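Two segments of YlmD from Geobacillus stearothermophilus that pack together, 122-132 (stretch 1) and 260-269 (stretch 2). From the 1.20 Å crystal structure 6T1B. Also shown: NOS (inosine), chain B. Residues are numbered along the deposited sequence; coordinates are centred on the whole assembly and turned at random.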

# COMPACT_ATOMS: atom_id res chain seq x y z
N CYS A 122 3.82 0.58 5.33
CA CYS A 122 3.07 1.48 6.18
C CYS A 122 2.38 2.58 5.39
O CYS A 122 2.95 3.09 4.41
CB CYS A 122 4.02 2.14 7.17
SG CYS A 122 4.56 1.06 8.50
N PHE A 123 1.18 2.97 5.84
CA PHE A 123 0.33 3.90 5.11
C PHE A 123 -0.46 4.78 6.07
O PHE A 123 -0.93 4.32 7.11
CB PHE A 123 -0.67 3.13 4.25
CG PHE A 123 -0.03 2.45 3.12
CD1 PHE A 123 0.18 3.13 1.93
CD2 PHE A 123 0.49 1.19 3.26
CE1 PHE A 123 0.84 2.53 0.88
CE2 PHE A 123 1.16 0.58 2.20
CZ PHE A 123 1.34 1.26 1.02
N ALA A 124 -0.71 6.03 5.66
CA ALA A 124 -1.68 6.91 6.31
C ALA A 124 -2.10 8.03 5.37
O ALA A 124 -2.00 9.21 5.69
CB ALA A 124 -1.13 7.47 7.62
N ASP A 125 -2.54 7.63 4.17
CA ASP A 125 -3.13 8.48 3.14
C ASP A 125 -2.64 8.01 1.75
O ASP A 125 -3.40 8.04 0.79
CB ASP A 125 -2.80 9.97 3.23
CG ASP A 125 -3.64 10.73 4.24
OD1 ASP A 125 -3.23 11.87 4.50
OD2 ASP A 125 -4.72 10.27 4.72
N CYS A 126 -1.39 7.59 1.64
CA CYS A 126 -0.83 7.22 0.34
C CYS A 126 -1.49 5.93 -0.14
O CYS A 126 -2.06 5.18 0.64
CB CYS A 126 0.68 7.08 0.44
SG CYS A 126 1.52 8.65 0.77
N VAL A 127 -1.40 5.68 -1.44
CA VAL A 127 -2.12 4.57 -2.02
C VAL A 127 -1.39 3.24 -1.83
O VAL A 127 -0.25 3.09 -2.28
CB VAL A 127 -2.37 4.80 -3.53
CG1 VAL A 127 -3.18 3.64 -4.09
CG2 VAL A 127 -3.06 6.12 -3.75
N PRO A 128 -2.02 2.26 -1.15
CA PRO A 128 -1.44 0.91 -1.12
C PRO A 128 -1.90 0.13 -2.34
O PRO A 128 -3.11 -0.00 -2.58
CB PRO A 128 -1.99 0.32 0.19
CG PRO A 128 -3.30 1.02 0.41
CD PRO A 128 -3.27 2.34 -0.37
N ILE A 129 -0.96 -0.38 -3.11
CA ILE A 129 -1.29 -1.10 -4.34
C ILE A 129 -0.84 -2.55 -4.14
O ILE A 129 0.35 -2.82 -3.99
CB ILE A 129 -0.63 -0.47 -5.58
CG1 ILE A 129 -0.87 1.03 -5.68
CG2 ILE A 129 -1.21 -1.16 -6.82
CD1 ILE A 129 -0.14 1.66 -6.83
N TYR A 130 -1.82 -3.46 -4.10
CA TYR A 130 -1.57 -4.87 -3.91
C TYR A 130 -1.62 -5.58 -5.26
O TYR A 130 -2.55 -5.36 -6.04
CB TYR A 130 -2.67 -5.49 -3.03
CG TYR A 130 -2.90 -4.87 -1.65
CD1 TYR A 130 -3.51 -3.63 -1.51
CD2 TYR A 130 -2.57 -5.57 -0.49
CE1 TYR A 130 -3.74 -3.08 -0.25
CE2 TYR A 130 -2.80 -5.04 0.75
CZ TYR A 130 -3.39 -3.78 0.87
OH TYR A 130 -3.66 -3.24 2.12
N PHE A 131 -0.66 -6.48 -5.50
CA PHE A 131 -0.56 -7.20 -6.76
C PHE A 131 -0.56 -8.70 -6.49
O PHE A 131 0.08 -9.16 -5.52
CB PHE A 131 0.76 -6.87 -7.45
CG PHE A 131 0.96 -5.44 -7.84
CD1 PHE A 131 1.34 -4.49 -6.91
CD2 PHE A 131 0.82 -5.04 -9.15
CE1 PHE A 131 1.57 -3.18 -7.32
CE2 PHE A 131 1.03 -3.74 -9.54
CZ PHE A 131 1.41 -2.82 -8.63
N VAL A 132 -1.19 -9.46 -7.36
CA VAL A 132 -1.12 -10.91 -7.27
C VAL A 132 -1.15 -11.46 -8.68
O VAL A 132 -1.88 -10.98 -9.54
CB VAL A 132 -2.25 -11.49 -6.39
CG1 VAL A 132 -3.62 -11.26 -6.97
CG2 VAL A 132 -1.99 -12.97 -6.08
N THR A 260 1.08 14.48 12.44
CA THR A 260 1.58 13.67 13.54
C THR A 260 0.53 12.61 13.84
O THR A 260 -0.52 12.91 14.42
CB THR A 260 1.90 14.50 14.79
OG1 THR A 260 3.01 15.38 14.53
CG2 THR A 260 2.30 13.58 15.94
N THR A 261 0.81 11.38 13.42
CA THR A 261 -0.17 10.31 13.49
C THR A 261 0.53 8.98 13.29
O THR A 261 1.73 8.91 12.99
CB THR A 261 -1.29 10.54 12.47
OG1 THR A 261 -2.40 9.69 12.80
CG2 THR A 261 -0.82 10.34 11.05
N GLY A 262 -0.25 7.91 13.47
CA GLY A 262 0.26 6.57 13.29
C GLY A 262 0.27 6.16 11.83
O GLY A 262 -0.02 6.93 10.90
N ARG A 263 0.62 4.90 11.63
CA ARG A 263 0.54 4.26 10.34
C ARG A 263 -0.20 2.93 10.43
O ARG A 263 -0.00 2.15 11.37
CB ARG A 263 1.94 3.96 9.79
CG ARG A 263 2.82 5.18 9.60
CD ARG A 263 2.32 6.03 8.45
NE ARG A 263 3.17 7.18 8.20
CZ ARG A 263 2.96 8.39 8.69
NH1 ARG A 263 1.92 8.65 9.46
NH2 ARG A 263 3.80 9.38 8.40
N MET A 264 -1.06 2.71 9.44
CA MET A 264 -1.60 1.38 9.22
C MET A 264 -0.55 0.54 8.48
O MET A 264 0.34 1.08 7.84
CB MET A 264 -2.85 1.44 8.36
CG MET A 264 -4.05 2.16 8.95
SD MET A 264 -4.08 3.95 8.77
CE MET A 264 -4.40 4.13 7.00
N LEU A 265 -0.69 -0.78 8.57
CA LEU A 265 0.15 -1.68 7.80
C LEU A 265 -0.72 -2.32 6.72
O LEU A 265 -1.78 -2.89 7.03
CB LEU A 265 0.70 -2.80 8.66
CG LEU A 265 1.87 -3.58 8.09
CD1 LEU A 265 3.15 -2.73 8.24
CD2 LEU A 265 2.00 -4.94 8.72
N ALA A 266 -0.28 -2.21 5.48
CA ALA A 266 -0.77 -3.03 4.38
C ALA A 266 0.14 -4.24 4.29
O ALA A 266 1.36 -4.13 4.45
CB ALA A 266 -0.71 -2.27 3.07
N PHE A 267 -0.46 -5.40 4.02
CA PHE A 267 0.34 -6.61 4.03
C PHE A 267 -0.19 -7.57 2.98
O PHE A 267 -1.39 -7.58 2.66
CB PHE A 267 0.37 -7.27 5.40
CG PHE A 267 -1.00 -7.48 6.00
CD1 PHE A 267 -1.73 -8.63 5.74
CD2 PHE A 267 -1.57 -6.50 6.80
CE1 PHE A 267 -2.98 -8.80 6.29
CE2 PHE A 267 -2.82 -6.68 7.35
CZ PHE A 267 -3.53 -7.81 7.07
N ILE A 268 0.72 -8.35 2.41
CA ILE A 268 0.33 -9.46 1.55
C ILE A 268 1.39 -10.55 1.61
O ILE A 268 2.60 -10.27 1.58
CB ILE A 268 0.05 -8.98 0.11
CG1 ILE A 268 -0.52 -10.11 -0.76
CG2 ILE A 268 1.32 -8.41 -0.56
CD1 ILE A 268 -1.09 -9.62 -2.10
N GLY A 269 0.94 -11.79 1.65
CA GLY A 269 1.83 -12.94 1.66
C GLY A 269 1.03 -14.21 1.44
O GLY A 269 -0.21 -14.18 1.47
N9 NOS B . 7.15 5.82 8.09
C4 NOS B . 7.44 4.54 7.79
N3 NOS B . 7.69 3.82 6.52
C2 NOS B . 8.02 2.43 6.55
N1 NOS B . 8.11 1.71 7.79
C6 NOS B . 7.88 2.35 9.03
O6 NOS B . 7.96 1.69 10.03
C5 NOS B . 7.53 3.85 8.97
N7 NOS B . 7.24 4.67 9.92
C8 NOS B . 7.02 5.88 9.42
C5' NOS B . 4.81 5.78 4.48
O5' NOS B . 3.47 6.13 4.14
C4' NOS B . 5.52 6.92 5.16
O4' NOS B . 5.62 6.62 6.57
C1' NOS B . 6.94 6.81 7.01
C2' NOS B . 7.84 6.70 5.78
O2' NOS B . 9.02 7.47 5.95
C3' NOS B . 6.94 7.22 4.66
O3' NOS B . 7.10 8.64 4.54

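What fills the apolar centre of this contact? A266 does, with a side chain of a single carbon that points toward the other stretch and is met there by three rings. F123 CE2 lies 3.5 Å from A266 CB, P128 CB lies 4.1 Å from the same methyl, and Y130 OH comes closer still, 3.2 Å from A266 CB. The Y130 hydroxyl is not stranded among carbons, since it is hydrogen-bonded elsewhere in the structure.

How does the packing continue along the second strand? Strands 127-132 and 264-269 run nearly parallel, their directions differing by 8°, but their axes come no closer than 8.4 Å, and no backbone hydrogen bond joins them. Side chains bridge the gap instead. The Y130 ring turns its edge to the next residues, with CE2 of Y130 3.5 Å from F267 O and CD2 of Y130 4.3 Å from I268 CB. The CA-to-CB bond of I268 points toward stretch 1, and with chi1 and chi2 both t its CD1 stands 3.6 Å from F131 O. F267 alternates with its neighbours: its CA-to-CB bond points away.

Where do the two backbones join directly? They meet at 122-123, the end of a strand that begins earlier in the chain; it pairs antiparallel with the start of strand 264-269. F123 and M264 exchange two hydrogen bonds, F123 N to M264 O at 2.9 Å and M264 N to F123 O at 2.8 Å, and their side chains share one face of the sheet. C122 and L265 form the adjacent non-hydrogen-bonded pair and put their side chains on the other face, where C122 SG lies 4.1 Å from L265 CD1. A CA-H...O contact, C122 CA to M264 O at 3.2 Å, supplements the pairing. Beyond the strand, A124 still reaches across, its CA 4.0 Å from M264 CE and its CB 3.5 Å from G262 O.

What forms the polar edge? R263 touches stretch 1 at both ends of its side chain, CB 3.8 Å from C122 CB and NH1 3.8 Å from A124 CB. Its NH1 donates to G262 O at 3.0 Å, within its own stretch. Its NE donates to O4' of the inosine at 3.0 Å, and the angle of 175° makes that bond almost straight. From the other stretch, C122 O accepts a hydrogen bond from inosine O5' at 3.1 Å, so both stretches hold the ligand's ribose.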